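Local coordinates for protein HAT1-interacting factor 1 (PDB 4NQ0) that acts as a homodimeric nuclear chaperone of histones H3 and H4 in the HAT-B complex, also binds H2A-H2B, and takes part in chromatin assembly and telomere silencing, at residues M22-Q25 and V26-K30; Q332-D335 and D336-E339; P271-Q274 and V275-V279. All coordinates share one frame; numbering follows the deposited sequence.

Contact 1 of 3, residues M22-Q25 and V26-K30; sequences MERQ and VQIAK
Q25 and I28 run side by side along one flank of helix 14-34, pointing the same way, and the methyl CD1 of I28 rests 3.9 Å from the amide oxygen OE1 of Q25. This is van der Waals contact between neighbouring helical turns. The Q25 chain puts its amide there by turning CG beside the backbone N (chi1 -63°) and bending again at the next bond. OE1 takes its hydrogen bond from R44 on helix 38-51, while NE2 returns a weak one to the carbonyl of D21, one turn earlier. A glutamine suits this place because its amide can accept at one end and donate at the other while its flank lies against a hydrocarbon.

I28 also lays its inner branch over the preceding turn, where I28 CG1 is 3.4 Å from R24 O. Its backbone N bonds to that same R24 O at 2.9 Å. R24 adds its own aliphatic part, its CG standing 4.3 Å from I28 CD1.

V26 faces another side of the helix. Its N meets M22 O at 3.0 Å in a nearly straight bond (165° at the hydrogen), and its CG2, placed beside the backbone N, lies 3.4 Å from M22 O. The compact branched side chain is buried against E62 and L63 of helix 61-77, where M22 also packs on L63. A29, bonded through N to Q25 O at 2.8 Å, touches C45 of helix 38-51 and I66 of helix 61-77, its small methyl being consistent with close packing there.

The chemistry is thus divided by face: the apolar side chains of M22, V26 and A29 pack on the neighbouring helices, whereas the amide of Q25 ties its partly exposed flank to helix 38-51.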
ATOM      1  N   MET A  22      -0.825   2.573  24.513  1.00 31.84           N
ATOM      2  CA  MET A  22      -0.973   2.599  23.047  1.00 31.78           C
ATOM      3  C   MET A  22      -0.388   1.349  22.387  1.00 31.76           C
ATOM      4  O   MET A  22      -1.014   0.754  21.510  1.00 31.23           O
ATOM      5  CB  MET A  22      -0.305   3.854  22.476  1.00 31.72           C
ATOM      6  CG  MET A  22      -0.294   3.924  20.960  1.00 32.29           C
ATOM      7  SD  MET A  22       0.210   5.531  20.330  1.00 34.62           S
ATOM      8  CE  MET A  22       1.950   5.601  20.743  1.00 33.23           C
ATOM      9  N   GLU A  23       0.804   0.948  22.814  1.00 32.40           N
ATOM     10  CA  GLU A  23       1.414  -0.277  22.301  1.00 33.42           C
ATOM     11  C   GLU A  23       0.564  -1.511  22.594  1.00 33.30           C
ATOM     12  O   GLU A  23       0.453  -2.392  21.754  1.00 33.41           O
ATOM     13  CB  GLU A  23       2.840  -0.463  22.844  1.00 34.67           C
ATOM     14  CG  GLU A  23       3.844   0.579  22.342  1.00 36.99           C
ATOM     15  CD  GLU A  23       3.678   0.906  20.854  1.00 40.70           C
ATOM     16  OE1 GLU A  23       3.726  -0.026  20.021  1.00 43.92           O
ATOM     17  OE2 GLU A  23       3.489   2.100  20.512  1.00 43.48           O
ATOM     18  N   ARG A  24      -0.061  -1.573  23.765  1.00 33.24           N
ATOM     19  CA  ARG A  24      -0.920  -2.712  24.069  1.00 33.45           C
ATOM     20  C   ARG A  24      -2.155  -2.706  23.165  1.00 32.08           C
ATOM     21  O   ARG A  24      -2.561  -3.744  22.647  1.00 31.56           O
ATOM     22  CB  ARG A  24      -1.328  -2.711  25.538  1.00 34.63           C
ATOM     23  CG  ARG A  24      -1.893  -4.057  26.004  1.00 38.40           C
ATOM     24  CD  ARG A  24      -2.360  -4.020  27.454  1.00 41.79           C
ATOM     25  NE  ARG A  24      -1.342  -3.453  28.337  1.00 44.94           N
ATOM     26  CZ  ARG A  24      -1.409  -2.261  28.933  1.00 46.85           C
ATOM     27  NH1 ARG A  24      -0.409  -1.868  29.714  1.00 49.41           N
ATOM     28  NH2 ARG A  24      -2.461  -1.458  28.773  1.00 48.90           N
ATOM     29  N   GLN A  25      -2.736  -1.526  22.957  1.00 30.87           N
ATOM     30  CA  GLN A  25      -3.919  -1.388  22.094  1.00 30.14           C
ATOM     31  C   GLN A  25      -3.658  -1.791  20.633  1.00 29.80           C
ATOM     32  O   GLN A  25      -4.508  -2.427  20.003  1.00 29.69           O
ATOM     33  CB  GLN A  25      -4.463   0.040  22.157  1.00 30.01           C
ATOM     34  CG  GLN A  25      -4.974   0.483  23.537  1.00 29.72           C
ATOM     35  CD  GLN A  25      -5.635  -0.641  24.310  1.00 31.21           C
ATOM     36  OE1 GLN A  25      -6.662  -1.200  23.891  1.00 32.05           O
ATOM     37  NE2 GLN A  25      -5.046  -0.991  25.438  1.00 31.05           N
ATOM     38  N   VAL A  26      -2.494  -1.416  20.107  1.00 29.64           N
ATOM     39  CA  VAL A  26      -2.048  -1.849  18.779  1.00 29.92           C
ATOM     40  C   VAL A  26      -2.006  -3.386  18.693  1.00 31.02           C
ATOM     41  O   VAL A  26      -2.528  -3.971  17.753  1.00 30.79           O
ATOM     42  CB  VAL A  26      -0.649  -1.264  18.435  1.00 29.68           C
ATOM     43  CG1 VAL A  26       0.006  -2.025  17.263  1.00 30.09           C
ATOM     44  CG2 VAL A  26      -0.754   0.216  18.130  1.00 28.05           C
ATOM     45  N   GLN A  27      -1.408  -4.029  19.695  1.00 32.90           N
ATOM     46  CA  GLN A  27      -1.330  -5.493  19.735  1.00 34.38           C
ATOM     47  C   GLN A  27      -2.710  -6.155  19.798  1.00 34.74           C
ATOM     48  O   GLN A  27      -2.955  -7.168  19.125  1.00 34.48           O
ATOM     49  CB  GLN A  27      -0.457  -5.967  20.902  1.00 35.77           C
ATOM     50  CG  GLN A  27       1.034  -5.707  20.689  1.00 37.67           C
ATOM     51  CD  GLN A  27       1.581  -6.351  19.406  1.00 40.75           C
ATOM     52  OE1 GLN A  27       1.514  -7.577  19.217  1.00 42.41           O
ATOM     53  NE2 GLN A  27       2.113  -5.509  18.507  1.00 41.22           N
ATOM     54  N   ILE A  28      -3.603  -5.583  20.600  1.00 34.61           N
ATOM     55  CA  ILE A  28      -4.967  -6.088  20.688  1.00 34.93           C
ATOM     56  C   ILE A  28      -5.679  -5.909  19.345  1.00 34.62           C
ATOM     57  O   ILE A  28      -6.324  -6.835  18.856  1.00 34.77           O
ATOM     58  CB  ILE A  28      -5.758  -5.386  21.813  1.00 35.10           C
ATOM     59  CG1 ILE A  28      -5.209  -5.782  23.185  1.00 36.33           C
ATOM     60  CG2 ILE A  28      -7.226  -5.749  21.756  1.00 35.50           C
ATOM     61  CD1 ILE A  28      -5.745  -4.924  24.312  1.00 35.56           C
ATOM     62  N   ALA A  29      -5.547  -4.723  18.752  1.00 34.04           N
ATOM     63  CA  ALA A  29      -6.189  -4.410  17.485  1.00 33.97           C
ATOM     64  C   ALA A  29      -5.649  -5.309  16.372  1.00 34.53           C
ATOM     65  O   ALA A  29      -6.407  -5.798  15.547  1.00 34.03           O
ATOM     66  CB  ALA A  29      -5.976  -2.945  17.127  1.00 33.22           C
ATOM     67  N   LYS A  30      -4.336  -5.497  16.371  1.00 35.26           N
ATOM     68  CA  LYS A  30      -3.649  -6.395  15.449  1.00 36.61           C
ATOM     69  C   LYS A  30      -4.197  -7.820  15.566  1.00 37.93           C
ATOM     70  O   LYS A  30      -4.503  -8.459  14.552  1.00 38.13           O
ATOM     71  CB  LYS A  30      -2.143  -6.347  15.754  1.00 37.03           C
ATOM     72  CG  LYS A  30      -1.246  -7.287  14.954  1.00 39.72           C
ATOM     73  CD  LYS A  30       0.236  -7.109  15.343  1.00 42.14           C
ATOM     74  CE  LYS A  30       0.819  -5.772  14.854  1.00 42.77           C
ATOM     75  NZ  LYS A  30       2.084  -5.372  15.554  1.00 43.95           N
TER

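Contact 2 of 3, residues Q332-D335 and D336-E339; sequences QIQD and DIDE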
ATOM      1  N   GLN A 332      -1.381 -15.781 -15.568  1.00 35.35           N
ATOM      2  CA  GLN A 332      -2.270 -14.624 -15.671  1.00 35.51           C
ATOM      3  C   GLN A 332      -1.674 -13.523 -16.547  1.00 34.48           C
ATOM      4  O   GLN A 332      -2.377 -12.899 -17.341  1.00 34.53           O
ATOM      5  CB  GLN A 332      -2.569 -14.050 -14.284  1.00 35.40           C
ATOM      6  CG  GLN A 332      -3.508 -12.855 -14.311  1.00 37.37           C
ATOM      7  CD  GLN A 332      -4.902 -13.232 -14.792  1.00 39.73           C
ATOM      8  OE1 GLN A 332      -5.335 -12.834 -15.880  1.00 41.21           O
ATOM      9  NE2 GLN A 332      -5.606 -14.014 -13.984  1.00 42.11           N
ATOM     10  N   ILE A 333      -0.382 -13.278 -16.395  1.00 33.79           N
ATOM     11  CA  ILE A 333       0.296 -12.267 -17.212  1.00 33.06           C
ATOM     12  C   ILE A 333       0.213 -12.641 -18.684  1.00 33.03           C
ATOM     13  O   ILE A 333       0.013 -11.777 -19.523  1.00 32.05           O
ATOM     14  CB  ILE A 333       1.749 -12.053 -16.764  1.00 32.70           C
ATOM     15  CG1 ILE A 333       1.776 -11.391 -15.383  1.00 34.11           C
ATOM     16  CG2 ILE A 333       2.504 -11.147 -17.717  1.00 31.89           C
ATOM     17  CD1 ILE A 333       3.056 -11.651 -14.618  1.00 34.78           C
ATOM     18  N   GLN A 334       0.314 -13.933 -18.990  1.00 33.72           N
ATOM     19  CA  GLN A 334       0.174 -14.382 -20.363  1.00 34.54           C
ATOM     20  C   GLN A 334      -1.261 -14.146 -20.862  1.00 34.78           C
ATOM     21  O   GLN A 334      -1.464 -13.760 -22.015  1.00 34.41           O
ATOM     22  CB  GLN A 334       0.552 -15.860 -20.504  1.00 35.60           C
ATOM     23  CG  GLN A 334       0.633 -16.333 -21.958  1.00 37.47           C
ATOM     24  CD  GLN A 334       1.700 -15.604 -22.757  1.00 39.30           C
ATOM     25  OE1 GLN A 334       2.852 -15.513 -22.330  1.00 40.40           O
ATOM     26  NE2 GLN A 334       1.322 -15.085 -23.930  1.00 39.10           N
ATOM     27  N   ASP A 335      -2.250 -14.378 -20.001  1.00 34.96           N
ATOM     28  CA  ASP A 335      -3.640 -14.053 -20.355  1.00 35.72           C
ATOM     29  C   ASP A 335      -3.764 -12.556 -20.655  1.00 34.62           C
ATOM     30  O   ASP A 335      -4.407 -12.167 -21.625  1.00 34.07           O
ATOM     31  CB  ASP A 335      -4.613 -14.412 -19.238  1.00 36.29           C
ATOM     32  CG  ASP A 335      -4.563 -15.874 -18.861  1.00 38.73           C
ATOM     33  OD1 ASP A 335      -4.065 -16.697 -19.662  1.00 40.95           O
ATOM     34  OD2 ASP A 335      -5.020 -16.195 -17.744  1.00 41.56           O
ATOM     35  N   ASP A 336      -3.119 -11.728 -19.835  1.00 33.66           N
ATOM     36  CA  ASP A 336      -3.163 -10.278 -20.040  1.00 33.28           C
ATOM     37  C   ASP A 336      -2.610  -9.892 -21.416  1.00 33.41           C
ATOM     38  O   ASP A 336      -3.207  -9.070 -22.130  1.00 33.19           O
ATOM     39  CB  ASP A 336      -2.406  -9.542 -18.930  1.00 32.72           C
ATOM     40  CG  ASP A 336      -2.960  -9.831 -17.546  1.00 32.66           C
ATOM     41  OD1 ASP A 336      -4.141 -10.198 -17.430  1.00 32.48           O
ATOM     42  OD2 ASP A 336      -2.212  -9.684 -16.563  1.00 35.11           O
ATOM     43  N   ILE A 337      -1.486 -10.503 -21.791  1.00 33.41           N
ATOM     44  CA  ILE A 337      -0.872 -10.273 -23.094  1.00 33.64           C
ATOM     45  C   ILE A 337      -1.828 -10.699 -24.208  1.00 35.25           C
ATOM     46  O   ILE A 337      -2.120  -9.922 -25.117  1.00 34.52           O
ATOM     47  CB  ILE A 337       0.470 -11.031 -23.226  1.00 33.64           C
ATOM     48  CG1 ILE A 337       1.529 -10.375 -22.339  1.00 31.96           C
ATOM     49  CG2 ILE A 337       0.942 -11.058 -24.678  1.00 32.37           C
ATOM     50  CD1 ILE A 337       2.762 -11.212 -22.129  1.00 31.20           C
ATOM     51  N   ASP A 338      -2.332 -11.927 -24.115  1.00 37.30           N
ATOM     52  CA  ASP A 338      -3.326 -12.427 -25.083  1.00 39.24           C
ATOM     53  C   ASP A 338      -4.505 -11.467 -25.253  1.00 39.95           C
ATOM     54  O   ASP A 338      -4.816 -11.068 -26.361  1.00 40.49           O
ATOM     55  CB  ASP A 338      -3.844 -13.801 -24.664  1.00 39.99           C
ATOM     56  CG  ASP A 338      -2.752 -14.856 -24.645  1.00 41.63           C
ATOM     57  OD1 ASP A 338      -2.948 -15.874 -23.959  1.00 44.19           O
ATOM     58  OD2 ASP A 338      -1.693 -14.664 -25.295  1.00 43.47           O
ATOM     59  N   GLU A 339      -5.153 -11.108 -24.153  1.00 40.91           N
ATOM     60  CA  GLU A 339      -6.287 -10.177 -24.181  1.00 42.45           C
ATOM     61  C   GLU A 339      -5.984  -8.904 -24.978  1.00 42.68           C
ATOM     62  O   GLU A 339      -6.755  -8.520 -25.852  1.00 43.66           O
ATOM     63  CB  GLU A 339      -6.705  -9.812 -22.755  1.00 42.73           C
ATOM     64  CG  GLU A 339      -7.705  -8.647 -22.636  1.00 44.51           C
ATOM     65  CD  GLU A 339      -9.082  -8.971 -23.194  1.00 47.37           C
ATOM     66  OE1 GLU A 339      -9.393 -10.166 -23.387  1.00 49.16           O
ATOM     67  OE2 GLU A 339      -9.860  -8.021 -23.431  1.00 50.30           O
TER
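The amide of Q334 and the carboxylate of D338 meet one turn apart with their planes 50° from each other. NE2 gives a weak hydrogen bond to D338 OD2 at 3.3 Å, and the methyl CG2 of I337 lies 4.1 Å from the same nitrogen. Glutamine suits this position because its OE1 can accept from K309 of helix 298-316 while NE2 donates to D338. Q334 reaches D338 because its CG is anti to the backbone N (chi1 -171°) and the chain then bends back.

The planes of the Q332 amide and the D336 carboxylate lie 23° apart. The carboxylate of D336 folds back over the preceding turn, its CG 3.1 Å from Q332 O. Buried, it finds its principal partner in R291, which forms a salt bridge to OD1.

Q332 and D336, like Q334 and D338, are four residues apart on helix 323-344, the last modelled helix of this TPR-containing, all-helical fold, and the backbone bonds keep the same step: D338 N reaches Q334 O at 2.9 Å and E339 N reaches D335 O at 2.8 Å.

The isoleucines supply the apolar face. CG2 of I333 stands 4.4 Å from CD1 of I337; I333 packs on L312 and I337 on F305, both of helix 298-316, with F284 of helix 273-290 against I333. D335 places OD1 4.5 Å from D338 OD1, a like-charge pair whose repulsion the exposure of D335 probably softens.

Contact 3 of 3, residues P271-Q274 and V275-V279; sequences PAEQ and VTEKV
T276 turns its hydroxyl back on A272 at the start of helix 273-290. With OG1 beside its own backbone N (chi1 -62°), the hydroxyl donates to A272 O at 2.9 Å, while the amide N of T276 bonds to the same oxygen, also at 2.9 Å. The two donors come from opposite faces of the carbonyl plane and so hold the peptide of the N-cap residue A272 between them. Threonine suits the place: one residue provides both donors, and its hydroxyl finds a partner in the N-cap carbonyl.

The methyl of A272 meets V275 instead, CB lying 4.2 Å from CG2, a small apolar contact in the first turn of the helix.

E273 and E277 lie side by side and point the same way, their carboxylate planes 78° apart, with OE1 of one 3.5 Å from OE1 of the other. Two extended acidic chains this close should repel. Their place in the first turns, where the helix dipole favours negative charge, probably eases the cost, and E273 is exposed. Between the same two residues E277 N bonds to E273 O at 3.1 Å.

K278 N completes the turn to Q274 O at 3.3 Å. Its aliphatic chain passes beside Q274 O and touches Y266 of helix 252-266, and NZ forms a salt bridge with D237 of helix 229-248. V279 adds packing on L263 and Y266, so that the opening turns of helix 273-290 are fastened to the two preceding helices.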
ATOM      1  N   PRO A 271      19.062  -5.891  -0.913  1.00 48.11           N
ATOM      2  CA  PRO A 271      18.594  -7.126  -1.545  1.00 48.29           C
ATOM      3  C   PRO A 271      18.429  -8.265  -0.552  1.00 49.20           C
ATOM      4  O   PRO A 271      19.247  -8.420   0.353  1.00 50.50           O
ATOM      5  CB  PRO A 271      19.703  -7.455  -2.553  1.00 48.97           C
ATOM      6  CG  PRO A 271      20.376  -6.155  -2.824  1.00 49.03           C
ATOM      7  CD  PRO A 271      20.308  -5.400  -1.535  1.00 49.14           C
ATOM      8  N   ALA A 272      17.355  -9.031  -0.714  1.00 49.03           N
ATOM      9  CA  ALA A 272      17.073 -10.184   0.134  1.00 49.70           C
ATOM     10  C   ALA A 272      15.923 -10.985  -0.461  1.00 49.28           C
ATOM     11  O   ALA A 272      15.248 -10.530  -1.389  1.00 48.55           O
ATOM     12  CB  ALA A 272      16.737  -9.743   1.553  1.00 49.62           C
ATOM     13  N   GLU A 273      15.710 -12.179   0.080  1.00 50.06           N
ATOM     14  CA  GLU A 273      14.659 -13.087  -0.391  1.00 49.92           C
ATOM     15  C   GLU A 273      13.272 -12.456  -0.228  1.00 48.17           C
ATOM     16  O   GLU A 273      12.443 -12.521  -1.138  1.00 47.25           O
ATOM     17  CB  GLU A 273      14.730 -14.413   0.386  1.00 51.63           C
ATOM     18  CG  GLU A 273      13.785 -15.527  -0.098  1.00 53.50           C
ATOM     19  CD  GLU A 273      13.584 -16.645   0.944  1.00 57.13           C
ATOM     20  OE1 GLU A 273      12.590 -17.397   0.822  1.00 59.32           O
ATOM     21  OE2 GLU A 273      14.406 -16.777   1.882  1.00 59.25           O
ATOM     22  N   GLN A 274      13.038 -11.837   0.925  1.00 47.54           N
ATOM     23  CA  GLN A 274      11.746 -11.220   1.236  1.00 46.17           C
ATOM     24  C   GLN A 274      11.517  -9.941   0.430  1.00 44.45           C
ATOM     25  O   GLN A 274      10.376  -9.586   0.129  1.00 43.48           O
ATOM     26  CB  GLN A 274      11.643 -10.901   2.728  1.00 46.78           C
ATOM     27  CG  GLN A 274      11.590 -12.127   3.635  1.00 48.84           C
ATOM     28  CD  GLN A 274      12.956 -12.564   4.155  1.00 51.30           C
ATOM     29  OE1 GLN A 274      13.980 -12.389   3.492  1.00 52.87           O
ATOM     30  NE2 GLN A 274      12.972 -13.143   5.350  1.00 53.35           N
ATOM     31  N   VAL A 275      12.605  -9.250   0.106  1.00 43.70           N
ATOM     32  CA  VAL A 275      12.553  -8.045  -0.709  1.00 42.29           C
ATOM     33  C   VAL A 275      12.189  -8.429  -2.136  1.00 41.16           C
ATOM     34  O   VAL A 275      11.354  -7.792  -2.775  1.00 39.85           O
ATOM     35  CB  VAL A 275      13.904  -7.294  -0.678  1.00 42.88           C
ATOM     36  CG1 VAL A 275      13.983  -6.264  -1.791  1.00 42.71           C
ATOM     37  CG2 VAL A 275      14.109  -6.640   0.694  1.00 42.90           C
ATOM     38  N   THR A 276      12.804  -9.505  -2.616  1.00 40.95           N
ATOM     39  CA  THR A 276      12.517 -10.025  -3.941  1.00 39.94           C
ATOM     40  C   THR A 276      11.060 -10.455  -4.075  1.00 39.20           C
ATOM     41  O   THR A 276      10.434 -10.188  -5.101  1.00 38.37           O
ATOM     42  CB  THR A 276      13.474 -11.167  -4.289  1.00 40.61           C
ATOM     43  OG1 THR A 276      14.800 -10.642  -4.300  1.00 40.51           O
ATOM     44  CG2 THR A 276      13.161 -11.757  -5.660  1.00 40.20           C
ATOM     45  N   GLU A 277      10.505 -11.074  -3.035  1.00 39.29           N
ATOM     46  CA  GLU A 277       9.090 -11.466  -3.057  1.00 39.11           C
ATOM     47  C   GLU A 277       8.162 -10.267  -3.199  1.00 37.29           C
ATOM     48  O   GLU A 277       7.168 -10.338  -3.894  1.00 36.56           O
ATOM     49  CB  GLU A 277       8.704 -12.227  -1.788  1.00 39.96           C
ATOM     50  CG  GLU A 277       9.253 -13.647  -1.736  1.00 43.78           C
ATOM     51  CD  GLU A 277       9.222 -14.229  -0.330  1.00 46.73           C
ATOM     52  OE1 GLU A 277      10.020 -15.157  -0.060  1.00 50.34           O
ATOM     53  OE2 GLU A 277       8.404 -13.753   0.502  1.00 47.50           O
ATOM     54  N   LYS A 278       8.486  -9.175  -2.520  1.00 36.81           N
ATOM     55  CA  LYS A 278       7.637  -7.990  -2.553  1.00 35.79           C
ATOM     56  C   LYS A 278       7.754  -7.267  -3.892  1.00 34.64           C
ATOM     57  O   LYS A 278       6.758  -6.792  -4.439  1.00 33.95           O
ATOM     58  CB  LYS A 278       7.952  -7.080  -1.365  1.00 36.04           C
ATOM     59  CG  LYS A 278       7.473  -7.675  -0.022  1.00 36.83           C
ATOM     60  CD  LYS A 278       7.687  -6.732   1.139  1.00 37.14           C
ATOM     61  CE  LYS A 278       6.986  -7.231   2.408  1.00 37.50           C
ATOM     62  NZ  LYS A 278       5.505  -7.037   2.355  1.00 35.67           N
ATOM     63  N   VAL A 279       8.962  -7.212  -4.431  1.00 34.44           N
ATOM     64  CA  VAL A 279       9.175  -6.636  -5.751  1.00 33.64           C
ATOM     65  C   VAL A 279       8.313  -7.374  -6.770  1.00 33.30           C
ATOM     66  O   VAL A 279       7.559  -6.753  -7.515  1.00 32.88           O
ATOM     67  CB  VAL A 279      10.665  -6.681  -6.150  1.00 34.40           C
ATOM     68  CG1 VAL A 279      10.847  -6.324  -7.627  1.00 33.52           C
ATOM     69  CG2 VAL A 279      11.464  -5.730  -5.265  1.00 34.22           C
TER

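Along the chain the order is contact 1 in helix 14-34, contact 3 at the start of helix 273-290, and contact 2 in helix 323-344. Contacts 1 and 2 lie on opposite sides of the chain's centre, their centres about 42 Å apart, near the two ends of the modelled chain. Contact 3 is about 28 Å from contact 1 and 24 Å from contact 2, centre to centre, and none touches another. Helix 273-290 connects contacts 3 and 2, since its beginning carries contact 3 and its later residue F284 packs against Q332 and I333 of contact 2. Contact 3 lies wholly in the region that interacts with H2A-H2B, which ends at Q332 of contact 2; contact 1 precedes it.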